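Local coordinates for protein phospholyase (Arthrobacter aurescens, PDB 5G4I) that probably acts as a pyridoxal-phosphate-dependent ethanolamine-phosphate phospho-lyase, an eliminating relative of the class III transaminases, at residues V142-Y147 with I157-L161; N124-L128 with V248-E252; L174-S180 with L227-Y233; I234-A238 with M269-E273. The contacts are given in a common frame with arbitrary orientation. Where two conformers were deposited one is given. Residue numbers count along the deposited sequence, not the author numbering.

Contact 1 (V142-Y147 with I157-L161). With PLP (pyridoxal-5'-phosphate), chain C.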
loop_
_atom_site.group_PDB
_atom_site.type_symbol
_atom_site.label_atom_id
_atom_site.label_comp_id
_atom_site.label_asym_id
_atom_site.label_seq_id
_atom_site.Cartn_x
_atom_site.Cartn_y
_atom_site.Cartn_z
ATOM N N VAL A 142 -8.381 18.563 -10.437
ATOM C CA VAL A 142 -7.998 18.608 -9.035
ATOM C C VAL A 142 -7.920 20.061 -8.583
ATOM O O VAL A 142 -7.865 21.005 -9.438
ATOM C CB VAL A 142 -6.636 17.961 -8.692
ATOM C CG1 VAL A 142 -6.744 16.450 -8.617
ATOM C CG2 VAL A 142 -5.520 18.464 -9.639
ATOM N N SER A 143 -7.822 20.383 -7.262
ATOM C CA SER A 143 -7.522 21.740 -6.863
ATOM C C SER A 143 -6.051 22.117 -7.144
ATOM O O SER A 143 -5.190 21.225 -7.250
ATOM C CB SER A 143 -7.776 21.933 -5.340
ATOM O OG SER A 143 -6.607 21.818 -4.618
ATOM N N ASP A 144 -5.803 23.427 -7.223
ATOM C CA ASP A 144 -4.459 23.977 -7.394
ATOM C C ASP A 144 -3.601 23.995 -6.154
ATOM O O ASP A 144 -2.452 24.462 -6.253
ATOM C CB ASP A 144 -4.500 25.356 -8.039
ATOM C CG ASP A 144 -5.018 26.428 -7.158
ATOM O OD1 ASP A 144 -5.353 26.272 -5.966
ATOM O OD2 ASP A 144 -5.219 27.558 -7.770
ATOM N N PHE A 145 -4.010 23.370 -5.031
ATOM C CA PHE A 145 -3.080 23.180 -3.896
ATOM C C PHE A 145 -3.551 21.927 -3.105
ATOM O O PHE A 145 -4.058 22.028 -1.979
ATOM C CB PHE A 145 -2.924 24.458 -3.043
ATOM C CG PHE A 145 -1.591 24.508 -2.313
ATOM C CD1 PHE A 145 -0.473 24.836 -3.013
ATOM C CD2 PHE A 145 -1.509 24.110 -0.999
ATOM C CE1 PHE A 145 0.793 24.843 -2.377
ATOM C CE2 PHE A 145 -0.209 24.189 -0.358
ATOM C CZ PHE A 145 0.829 24.508 -1.075
ATOM N N SER A 146 -3.367 20.772 -3.752
ATOM C CA SER A 146 -3.874 19.479 -3.204
ATOM C C SER A 146 -2.815 18.399 -3.147
ATOM O O SER A 146 -1.762 18.475 -3.807
ATOM C CB SER A 146 -5.080 18.979 -4.003
ATOM O OG SER A 146 -4.840 18.925 -5.368
ATOM N N TYR A 147 -3.119 17.344 -2.379
ATOM C CA TYR A 147 -2.237 16.180 -2.253
ATOM C C TYR A 147 -3.079 14.914 -1.994
ATOM O O TYR A 147 -3.859 14.854 -1.033
ATOM C CB TYR A 147 -1.176 16.358 -1.159
ATOM C CG TYR A 147 -0.334 15.108 -0.953
ATOM C CD1 TYR A 147 0.610 14.722 -1.883
ATOM C CD2 TYR A 147 -0.553 14.245 0.145
ATOM C CE1 TYR A 147 1.347 13.574 -1.771
ATOM C CE2 TYR A 147 0.229 13.103 0.311
ATOM C CZ TYR A 147 1.167 12.756 -0.640
ATOM O OH TYR A 147 1.894 11.596 -0.524
ATOM N N ILE A 157 -0.433 14.412 -10.796
ATOM C CA ILE A 157 -1.574 15.335 -10.587
ATOM C C ILE A 157 -1.349 16.235 -9.380
ATOM O O ILE A 157 -2.203 17.039 -9.038
ATOM C CB ILE A 157 -2.923 14.564 -10.483
ATOM C CG1 ILE A 157 -3.118 13.905 -9.094
ATOM C CG2 ILE A 157 -3.093 13.578 -11.601
ATOM C CD1 ILE A 157 -4.425 13.163 -8.889
ATOM N N THR A 158 -0.196 16.089 -8.652
ATOM C CA THR A 158 0.060 16.777 -7.390
ATOM C C THR A 158 0.393 18.274 -7.561
ATOM O O THR A 158 1.313 18.616 -8.318
ATOM C CB THR A 158 1.196 16.079 -6.617
ATOM O OG1 THR A 158 0.793 14.723 -6.272
ATOM C CG2 THR A 158 1.559 16.782 -5.359
ATOM N N THR A 159 -0.330 19.165 -6.817
ATOM C CA THR A 159 -0.145 20.616 -6.883
ATOM C C THR A 159 0.281 21.222 -5.527
ATOM O O THR A 159 0.810 22.397 -5.533
ATOM C CB THR A 159 -1.397 21.268 -7.389
ATOM O OG1 THR A 159 -2.486 20.946 -6.500
ATOM C CG2 THR A 159 -1.720 20.854 -8.825
ATOM N N GLY A 160 0.096 20.554 -4.395
ATOM C CA GLY A 160 0.310 21.128 -3.076
ATOM C C GLY A 160 1.535 20.673 -2.363
ATOM O O GLY A 160 1.748 21.023 -1.160
ATOM N N LEU A 161 2.373 19.920 -3.046
ATOM C CA LEU A 161 3.617 19.441 -2.486
ATOM C C LEU A 161 4.661 19.325 -3.626
ATOM O O LEU A 161 4.269 19.152 -4.810
ATOM C CB LEU A 161 3.186 18.064 -1.825
ATOM C CG LEU A 161 4.058 17.032 -1.350
ATOM C CD1 LEU A 161 3.540 16.273 -0.149
ATOM C CD2 LEU A 161 4.405 16.115 -2.507
HETATM N N1 PLP C . -5.217 11.806 0.436
HETATM C C2 PLP C . -5.334 12.616 1.515
HETATM C C2A PLP C . -6.406 13.675 1.546
HETATM C C3 PLP C . -4.411 12.464 2.668
HETATM O O3 PLP C . -4.510 13.266 3.764
HETATM C C4 PLP C . -3.379 11.407 2.580
HETATM C C4A PLP C . -2.413 11.178 3.678
HETATM C C5 PLP C . -3.356 10.587 1.345
HETATM C C6 PLP C . -4.285 10.840 0.339
HETATM C C5A PLP C . -2.332 9.488 1.178
HETATM O O4P PLP C . -2.373 8.623 2.310
HETATM P P PLP C . -1.216 7.527 2.543
HETATM O O1P PLP C . -0.062 8.327 3.097
HETATM O O2P PLP C . -1.828 6.554 3.523
HETATM O O3P PLP C . -0.975 6.956 1.166
HETATM O O HOH W 1 -3.244 16.981 -6.453
#
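The hydroxyl of Thr159 ties the two segments together: OG1 donates to Ser143 O (2.8 Å) and accepts from Ser146 N (2.9 Å), bracing the turn. Beside it, Ser146 O receives Gly160 N at 2.8 Å and, more weakly, Thr159 N at 3.4 Å. A water donates to Ser146 OG (2.7 Å) and Ile157 O (2.8 Å). Within 142-147, Ser143 OG accepts from Phe145 N (3.1 Å), an ST turn that begins at the last residue of strand 140-143; Ser143 OG also bonds Glu224. This exit from the central sheet carries the chain to Tyr147 of the PLP pocket; Tyr147 O lies 3.6 Å from PLP N1. Gly160 CA sits over the Phe145 ring in a CH-pi contact, 3.7 Å from its centroid; a CB there would clash with Ser146 N. Leu161 CD1 likewise covers a face of Tyr147, 4.0 Å from the ring centroid, while Phe309 of the second subunit packs on the same tyrosine. On the strand, Val142 CG1 meets Ile157 CD1 at 4.0 Å.

Contact 2 (N124-L128 with V248-E252). With PLP (pyridoxal-5'-phosphate), chain C.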
loop_
_atom_site.group_PDB
_atom_site.type_symbol
_atom_site.label_atom_id
_atom_site.label_comp_id
_atom_site.label_asym_id
_atom_site.label_seq_id
_atom_site.Cartn_x
_atom_site.Cartn_y
_atom_site.Cartn_z
ATOM N N ASN A 124 -6.516 5.682 -3.696
ATOM C CA ASN A 124 -6.674 6.691 -4.757
ATOM C C ASN A 124 -6.057 6.190 -6.071
ATOM O O ASN A 124 -6.649 6.472 -7.155
ATOM C CB ASN A 124 -6.064 8.053 -4.359
ATOM C CG ASN A 124 -6.934 8.866 -3.433
ATOM O OD1 ASN A 124 -8.167 8.853 -3.583
ATOM N ND2 ASN A 124 -6.334 9.656 -2.573
ATOM N N GLU A 125 -4.942 5.465 -6.081
ATOM C CA GLU A 125 -4.415 4.847 -7.306
ATOM C C GLU A 125 -5.459 3.974 -7.924
ATOM O O GLU A 125 -5.686 4.051 -9.174
ATOM C CB GLU A 125 -3.156 4.004 -6.949
ATOM C CG GLU A 125 -2.536 3.305 -8.134
ATOM C CD GLU A 125 -1.760 4.162 -9.075
ATOM O OE1 GLU A 125 -1.550 5.359 -8.825
ATOM O OE2 GLU A 125 -1.319 3.617 -10.148
ATOM N N LEU A 126 -6.099 3.093 -7.150
ATOM C CA LEU A 126 -7.141 2.175 -7.695
ATOM C C LEU A 126 -8.346 2.944 -8.185
ATOM O O LEU A 126 -8.887 2.597 -9.283
ATOM C CB LEU A 126 -7.509 1.117 -6.639
ATOM C CG LEU A 126 -8.621 0.153 -7.010
ATOM C CD1 LEU A 126 -8.272 -0.671 -8.218
ATOM C CD2 LEU A 126 -8.914 -0.779 -5.791
ATOM N N ALA A 127 -8.817 3.920 -7.424
ATOM C CA ALA A 127 -9.978 4.705 -7.910
ATOM C C ALA A 127 -9.699 5.370 -9.243
ATOM O O ALA A 127 -10.618 5.384 -10.118
ATOM C CB ALA A 127 -10.438 5.711 -6.859
ATOM N N LEU A 128 -8.513 5.981 -9.441
ATOM C CA LEU A 128 -8.196 6.633 -10.756
ATOM C C LEU A 128 -8.200 5.566 -11.852
ATOM O O LEU A 128 -8.584 5.828 -13.016
ATOM C CB LEU A 128 -6.847 7.398 -10.689
ATOM C CG LEU A 128 -6.800 8.672 -9.855
ATOM C CD1 LEU A 128 -5.395 9.171 -9.910
ATOM C CD2 LEU A 128 -7.737 9.712 -10.450
ATOM N N VAL A 248 -17.093 11.314 -10.222
ATOM C CA VAL A 248 -16.663 12.087 -9.030
ATOM C C VAL A 248 -16.074 11.155 -7.972
ATOM O O VAL A 248 -16.721 10.143 -7.596
ATOM C CB VAL A 248 -17.846 12.875 -8.419
ATOM C CG1 VAL A 248 -17.372 13.590 -7.121
ATOM C CG2 VAL A 248 -18.410 13.877 -9.441
ATOM N N ILE A 249 -14.843 11.483 -7.500
ATOM C CA ILE A 249 -14.178 10.751 -6.418
ATOM C C ILE A 249 -14.116 11.720 -5.182
ATOM O O ILE A 249 -13.455 12.762 -5.249
ATOM C CB ILE A 249 -12.741 10.267 -6.710
ATOM C CG1 ILE A 249 -12.660 9.380 -7.994
ATOM C CG2 ILE A 249 -12.174 9.464 -5.492
ATOM C CD1 ILE A 249 -11.247 9.215 -8.507
ATOM N N SER A 250 -14.737 11.304 -4.046
ATOM C CA SER A 250 -14.462 11.998 -2.745
ATOM C C SER A 250 -13.338 11.289 -2.013
ATOM O O SER A 250 -13.540 10.084 -1.636
ATOM C CB SER A 250 -15.710 12.041 -1.849
ATOM O OG SER A 250 -15.441 12.781 -0.662
ATOM N N ASP A 251 -12.237 12.014 -1.763
ATOM C CA ASP A 251 -11.094 11.499 -0.966
ATOM C C ASP A 251 -11.426 11.865 0.497
ATOM O O ASP A 251 -11.415 13.028 0.857
ATOM C CB ASP A 251 -9.817 12.155 -1.458
ATOM C CG ASP A 251 -8.584 11.758 -0.659
ATOM O OD1 ASP A 251 -8.737 11.296 0.474
ATOM O OD2 ASP A 251 -7.448 12.021 -1.160
ATOM N N GLU A 252 -11.794 10.809 1.261
ATOM C CA GLU A 252 -12.207 10.914 2.679
ATOM C C GLU A 252 -11.088 10.634 3.621
ATOM O O GLU A 252 -11.351 10.433 4.830
ATOM C CB GLU A 252 -13.404 10.012 2.948
ATOM C CG GLU A 252 -14.655 10.421 2.203
ATOM C CD GLU A 252 -15.382 11.638 2.742
ATOM O OE1 GLU A 252 -15.178 11.965 3.927
ATOM O OE2 GLU A 252 -16.169 12.215 1.961
HETATM N N1 PLP C . -5.217 11.806 0.436
HETATM C C2 PLP C . -5.334 12.616 1.515
HETATM C C2A PLP C . -6.406 13.675 1.546
HETATM C C3 PLP C . -4.411 12.464 2.668
HETATM O O3 PLP C . -4.510 13.266 3.764
HETATM C C4 PLP C . -3.379 11.407 2.580
HETATM C C4A PLP C . -2.413 11.178 3.678
HETATM C C5 PLP C . -3.356 10.587 1.345
HETATM C C6 PLP C . -4.285 10.840 0.339
HETATM C C5A PLP C . -2.332 9.488 1.178
HETATM O O4P PLP C . -2.373 8.623 2.310
HETATM P P PLP C . -1.216 7.527 2.543
HETATM O O1P PLP C . -0.062 8.327 3.097
HETATM O O2P PLP C . -1.828 6.554 3.523
HETATM O O3P PLP C . -0.975 6.956 1.166
#
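Asn124, in helix 120-135, makes the polar end of this buried contact. Its ND2 donates to Asp251 OD2 (3.0 Å, N-H...O angle 158°) although its CA-to-CB bond runs sideways, and its amide has further partners in Thr278 (OD1) and the backbone O of His148 (ND2). One helical turn on, the CA-to-CB bond of Ala127 points toward the strand, and its CB rests on Ile249 CD1 at 4.0 Å; the short side chain lets the helix settle against the sheet here. Leu128 closes the apolar end, its CD2 4.0 Å from the same Ile249 CD1. The short segments of helix and strand run antiparallel, their directions 175° apart and their axes 10.3 Å from each other, so the helix lies flat on the large-domain sheet of a fold type I PLP enzyme. Ile249 takes up the apolar part of the contact two residues before Asp251 reaches the cofactor. Asp251 OD2 stands 2.8 Å from PLP N1 and also bonds His148 ND1. With Asn124 and His148 both directed at it, the carboxylate is held opposite the pyridine nitrogen, as in related aminotransferases, where such an aspartate probably stabilises the protonated ring and its electron-sink character.

Contact 3 (L174-S180 with L227-Y233)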
loop_
_atom_site.group_PDB
_atom_site.type_symbol
_atom_site.label_atom_id
_atom_site.label_comp_id
_atom_site.label_asym_id
_atom_site.label_seq_id
_atom_site.Cartn_x
_atom_site.Cartn_y
_atom_site.Cartn_z
ATOM N N LEU A 174 -7.748 23.630 -10.495
ATOM C CA LEU A 174 -8.828 24.619 -10.249
ATOM C C LEU A 174 -8.527 25.460 -9.026
ATOM O O LEU A 174 -8.105 24.952 -7.977
ATOM C CB LEU A 174 -10.192 23.894 -10.063
ATOM C CG LEU A 174 -10.713 23.039 -11.245
ATOM C CD1 LEU A 174 -11.846 22.169 -10.858
ATOM C CD2 LEU A 174 -11.021 23.900 -12.445
ATOM N N ARG A 175 -8.835 26.755 -9.099
ATOM C CA ARG A 175 -8.829 27.593 -7.882
ATOM C C ARG A 175 -10.184 27.442 -7.223
ATOM O O ARG A 175 -11.226 27.885 -7.748
ATOM C CB ARG A 175 -8.572 29.093 -8.252
ATOM C CG ARG A 175 -8.526 30.005 -6.999
ATOM C CD ARG A 175 -7.367 29.781 -6.007
ATOM N NE ARG A 175 -6.057 29.894 -6.646
ATOM C CZ ARG A 175 -5.112 30.785 -6.402
ATOM N NH1 ARG A 175 -5.244 31.717 -5.445
ATOM N NH2 ARG A 175 -4.006 30.747 -7.131
ATOM N N ILE A 176 -10.227 26.679 -6.103
ATOM C CA ILE A 176 -11.523 26.360 -5.458
ATOM C C ILE A 176 -11.996 27.628 -4.691
ATOM O O ILE A 176 -11.173 28.220 -3.968
ATOM C CB ILE A 176 -11.330 25.162 -4.494
ATOM C CG1 ILE A 176 -10.756 23.889 -5.165
ATOM C CG2 ILE A 176 -12.601 24.831 -3.697
ATOM C CD1 ILE A 176 -11.708 23.194 -6.139
ATOM N N PRO A 177 -13.243 28.065 -4.867
ATOM C CA PRO A 177 -13.709 29.340 -4.271
ATOM C C PRO A 177 -13.851 29.247 -2.722
ATOM O O PRO A 177 -14.326 28.210 -2.202
ATOM C CB PRO A 177 -15.043 29.590 -4.934
ATOM C CG PRO A 177 -15.516 28.251 -5.369
ATOM C CD PRO A 177 -14.267 27.526 -5.776
ATOM N N ASP A 178 -13.461 30.340 -2.033
ATOM C CA ASP A 178 -13.510 30.425 -0.596
ATOM C C ASP A 178 -14.307 31.739 -0.209
ATOM O O ASP A 178 -13.851 32.802 -0.597
ATOM C CB ASP A 178 -12.114 30.452 -0.011
ATOM C CG ASP A 178 -12.043 30.427 1.555
ATOM O OD1 ASP A 178 -13.048 30.231 2.197
ATOM O OD2 ASP A 178 -10.872 30.600 2.011
ATOM N N VAL A 179 -15.417 31.587 0.508
ATOM C CA VAL A 179 -16.267 32.767 0.907
ATOM C C VAL A 179 -15.769 33.386 2.199
ATOM O O VAL A 179 -16.328 34.434 2.611
ATOM C CB VAL A 179 -17.774 32.408 1.034
ATOM C CG1 VAL A 179 -18.310 31.791 -0.246
ATOM C CG2 VAL A 179 -18.078 31.531 2.217
ATOM N N SER A 180 -14.734 32.818 2.842
ATOM C CA SER A 180 -14.182 33.365 4.124
ATOM C C SER A 180 -13.810 34.824 3.986
ATOM O O SER A 180 -13.031 35.222 3.119
ATOM C CB SER A 180 -12.932 32.563 4.613
ATOM O OG SER A 180 -13.218 31.199 4.866
ATOM N N LEU A 227 -10.915 25.700 3.222
ATOM C CA LEU A 227 -11.828 26.611 2.516
ATOM C C LEU A 227 -13.306 26.419 2.877
ATOM O O LEU A 227 -13.727 25.304 3.204
ATOM C CB LEU A 227 -11.640 26.353 1.023
ATOM C CG LEU A 227 -10.211 26.307 0.459
ATOM C CD1 LEU A 227 -10.251 26.063 -1.069
ATOM C CD2 LEU A 227 -9.417 27.548 0.761
ATOM N N GLN A 228 -14.084 27.514 2.830
ATOM C CA GLN A 228 -15.535 27.456 3.016
ATOM C C GLN A 228 -16.157 27.757 1.644
ATOM O O GLN A 228 -16.070 28.912 1.157
ATOM C CB GLN A 228 -16.047 28.479 4.096
ATOM C CG GLN A 228 -17.578 28.394 4.255
ATOM C CD GLN A 228 -18.228 29.518 5.141
ATOM O OE1 GLN A 228 -17.532 30.216 5.878
ATOM N NE2 GLN A 228 -19.532 29.689 5.029
ATOM N N LEU A 229 -16.789 26.778 1.026
ATOM C CA LEU A 229 -17.250 26.970 -0.351
ATOM C C LEU A 229 -18.625 27.630 -0.419
ATOM O O LEU A 229 -19.484 27.360 0.451
ATOM C CB LEU A 229 -17.302 25.608 -1.086
ATOM C CG LEU A 229 -15.969 25.109 -1.662
ATOM C CD1 LEU A 229 -14.816 24.950 -0.651
ATOM C CD2 LEU A 229 -16.206 23.778 -2.363
ATOM N N PRO A 230 -18.868 28.394 -1.511
ATOM C CA PRO A 230 -20.280 28.795 -1.758
ATOM C C PRO A 230 -21.171 27.626 -2.058
ATOM O O PRO A 230 -20.749 26.629 -2.707
ATOM C CB PRO A 230 -20.163 29.754 -3.013
ATOM C CG PRO A 230 -18.876 29.432 -3.634
ATOM C CD PRO A 230 -17.994 28.669 -2.665
ATOM N N SER A 231 -22.454 27.664 -1.645
ATOM C CA SER A 231 -23.422 26.653 -1.975
ATOM C C SER A 231 -23.551 26.509 -3.505
ATOM O O SER A 231 -23.700 27.533 -4.175
ATOM C CB SER A 231 -24.828 27.008 -1.425
ATOM O OG SER A 231 -25.664 25.876 -1.489
ATOM N N GLY A 232 -23.583 25.267 -4.019
ATOM C CA GLY A 232 -23.810 24.979 -5.454
ATOM C C GLY A 232 -22.521 24.734 -6.249
ATOM O O GLY A 232 -22.609 24.348 -7.396
ATOM N N TYR A 233 -21.342 25.021 -5.682
ATOM C CA TYR A 233 -20.105 24.809 -6.408
ATOM C C TYR A 233 -19.842 23.315 -6.679
ATOM O O TYR A 233 -19.729 22.877 -7.858
ATOM C CB TYR A 233 -18.896 25.449 -5.758
ATOM C CG TYR A 233 -17.563 25.182 -6.530
ATOM C CD1 TYR A 233 -17.260 25.877 -7.674
ATOM C CD2 TYR A 233 -16.694 24.176 -6.152
ATOM C CE1 TYR A 233 -16.112 25.678 -8.427
ATOM C CE2 TYR A 233 -15.511 23.962 -6.841
ATOM C CZ TYR A 233 -15.226 24.702 -8.004
ATOM O OH TYR A 233 -14.040 24.495 -8.709
HETATM O O HOH W 2 -13.199 26.624 -10.105
#
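Leu227 opens the second segment with its CD1 against Ile176 CB (3.7 Å) and its CD2 against Asp178 OD2 (3.6 Å). Gln228 then supplies both hydrogen bonds between the segments: its N donates to Asp178 OD1 (3.0 Å), and its O accepts from Val179 N (2.8 Å). Asp178 OD1 also takes Ser180 N (3.2 Å), forming an Asx turn, and Ser180 OG (2.8 Å), so this oxygen organises its own loop while gripping the other; Asp178 OD2 forms a salt bridge with Arg363. Leu229 brings its CD1 to Ile176 CG2 (3.8 Å) and its CG to Pro177 O (3.6 Å). Pro230 packs its CD on Pro177 CG (3.7 Å) and its CB on Val179 CG1 (3.9 Å). It also starts a type II turn, with Gly232 at the third position on the positive phi such a turn requires, and Gly232 is the N-cap of helix 233-243. Tyr233, the first residue of that helix, turns a face of its ring to Pro177, whose CD lies 3.7 Å from the centroid in a CH-pi contact, while Ile176 CD1 lies 3.7 Å from Tyr233 OH. The contact thus joins two loops after parallel strands 171-174 and 214-217, the second belonging to the beta-alpha-beta crossover that continues through helix 233-243 to strand 247-251 of the large PLP-binding domain.

Contact 4 (I234-A238 with M269-E273)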
loop_
_atom_site.group_PDB
_atom_site.type_symbol
_atom_site.label_atom_id
_atom_site.label_comp_id
_atom_site.label_asym_id
_atom_site.label_seq_id
_atom_site.Cartn_x
_atom_site.Cartn_y
_atom_site.Cartn_z
ATOM N N ILE A 234 -19.788 22.513 -5.600
ATOM C CA ILE A 234 -19.564 21.068 -5.801
ATOM C C ILE A 234 -20.600 20.399 -6.691
ATOM O O ILE A 234 -20.342 19.560 -7.604
ATOM C CB ILE A 234 -19.373 20.319 -4.456
ATOM C CG1 ILE A 234 -18.140 20.864 -3.726
ATOM C CG2 ILE A 234 -19.313 18.811 -4.595
ATOM C CD1 ILE A 234 -16.756 20.556 -4.391
ATOM N N GLU A 235 -21.888 20.749 -6.449
ATOM C CA GLU A 235 -22.973 20.226 -7.251
ATOM C C GLU A 235 -22.842 20.623 -8.750
ATOM O O GLU A 235 -23.069 19.813 -9.652
ATOM C CB GLU A 235 -24.308 20.789 -6.672
ATOM C CG GLU A 235 -24.546 20.475 -5.147
ATOM C CD GLU A 235 -23.851 21.262 -3.919
ATOM O OE1 GLU A 235 -23.006 21.999 -3.799
ATOM O OE2 GLU A 235 -24.275 21.108 -2.841
ATOM N N GLY A 236 -22.442 21.858 -8.967
ATOM C CA GLY A 236 -22.211 22.365 -10.364
ATOM C C GLY A 236 -21.048 21.630 -11.064
ATOM O O GLY A 236 -21.112 21.352 -12.290
ATOM N N VAL A 237 -19.984 21.389 -10.320
ATOM C CA VAL A 237 -18.847 20.611 -10.855
ATOM C C VAL A 237 -19.290 19.239 -11.214
ATOM O O VAL A 237 -19.004 18.731 -12.329
ATOM C CB VAL A 237 -17.625 20.604 -9.885
ATOM C CG1 VAL A 237 -16.551 19.661 -10.442
ATOM C CG2 VAL A 237 -17.088 21.971 -9.636
ATOM N N ALA A 238 -20.017 18.508 -10.332
ATOM C CA ALA A 238 -20.531 17.214 -10.627
ATOM C C ALA A 238 -21.433 17.122 -11.898
ATOM O O ALA A 238 -21.225 16.224 -12.702
ATOM C CB ALA A 238 -21.290 16.646 -9.369
ATOM N N MET A 269 -21.440 17.256 3.382
ATOM C CA MET A 269 -21.594 18.747 3.456
ATOM C C MET A 269 -22.143 19.347 2.169
ATOM O O MET A 269 -22.622 20.540 2.242
ATOM C CB MET A 269 -20.273 19.413 3.852
ATOM C CG MET A 269 -19.650 19.013 5.165
ATOM S SD MET A 269 -18.152 19.855 5.637
ATOM C CE MET A 269 -16.941 19.298 4.390
ATOM N N PHE A 270 -22.156 18.624 1.056
ATOM C CA PHE A 270 -22.624 19.094 -0.256
ATOM C C PHE A 270 -23.776 18.244 -0.686
ATOM O O PHE A 270 -24.004 17.082 -0.235
ATOM C CB PHE A 270 -21.437 19.015 -1.221
ATOM C CG PHE A 270 -20.161 19.699 -0.686
ATOM C CD1 PHE A 270 -20.069 21.077 -0.629
ATOM C CD2 PHE A 270 -19.056 18.971 -0.248
ATOM C CE1 PHE A 270 -18.949 21.734 -0.142
ATOM C CE2 PHE A 270 -17.968 19.616 0.279
ATOM C CZ PHE A 270 -17.875 20.980 0.313
ATOM N N ASN A 271 -24.524 18.730 -1.663
ATOM C CA ASN A 271 -25.615 17.949 -2.207
ATOM C C ASN A 271 -25.120 17.107 -3.417
ATOM O O ASN A 271 -25.388 17.368 -4.612
ATOM C CB ASN A 271 -26.788 18.856 -2.620
ATOM C CG ASN A 271 -28.011 18.058 -3.066
ATOM O OD1 ASN A 271 -28.204 16.859 -2.734
ATOM N ND2 ASN A 271 -28.841 18.710 -3.886
ATOM N N VAL A 272 -24.314 16.090 -3.088
ATOM C CA VAL A 272 -23.620 15.254 -4.066
ATOM C C VAL A 272 -23.545 13.795 -3.559
ATOM O O VAL A 272 -23.449 13.563 -2.332
ATOM C CB VAL A 272 -22.159 15.741 -4.333
ATOM C CG1 VAL A 272 -21.175 15.468 -3.166
ATOM C CG2 VAL A 272 -21.561 15.152 -5.616
ATOM N N GLU A 273 -23.663 12.849 -4.483
ATOM C CA GLU A 273 -23.423 11.398 -4.166
ATOM C C GLU A 273 -22.338 10.953 -5.141
ATOM O O GLU A 273 -22.562 10.734 -6.342
ATOM C CB GLU A 273 -24.632 10.481 -4.326
ATOM C CG GLU A 273 -24.291 9.047 -3.897
ATOM C CD GLU A 273 -25.458 8.052 -4.116
ATOM O OE1 GLU A 273 -26.651 8.409 -3.867
ATOM O OE2 GLU A 273 -25.231 6.897 -4.566
#
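Ile234 forms the apolar centre: its CG1 lies over a face of the Phe270 ring, 3.7 Å from the centroid and 12° off the normal, a CH-pi contact, while its CG2 approaches Val272 CG1 at 4.1 Å. One turn along helix 233-243, Ala238 CB touches Val272 CG2 at 4.0 Å. Ile234 and Ala238 thus present one side of the helix to the loop, and on the sheet side Ile234 also packs on Phe215 and Phe217 of strand 214-217. Between Phe270 and Val272, Asn271 centres an inverse gamma turn, closed by a weak bond from Val272 N to Phe270 O (3.0 Å). At the polar edge, Glu235 folds its side chain so that OE2 accepts from Asn271 N (2.7 Å, N-H...O angle 169°), while OE1 takes a weak bond from Gly232 N at the start of the helix. A single carboxylate therefore joins the helix's N-terminal end to the tight turn leading to strand 276-279, satisfying a backbone NH that the turn leaves pointing at the helix.

How the contacts relate
Contact 2 is the buried one, helix against sheet, while contacts 1, 3 and 4 are partly exposed and involve loops. Contacts 1 and 2 both touch PLP and meet through Ile157 and Leu128; contact 1 relies on backbone and hydroxyl bonds, contact 2 on one amide-carboxylate bond beside a small apolar cluster. Contact 3, away from the annotated sites, is bound to contact 1 by the Asp144-Arg175 salt bridge and by the pairing of strands 140-143 and 171-174. It touches contact 4 through Leu229, which packs on Ile234 and Phe270; the two share helix 233-243. Contact 4 returns to contact 2 where Ala238 meets Val248, on the strand following that helix.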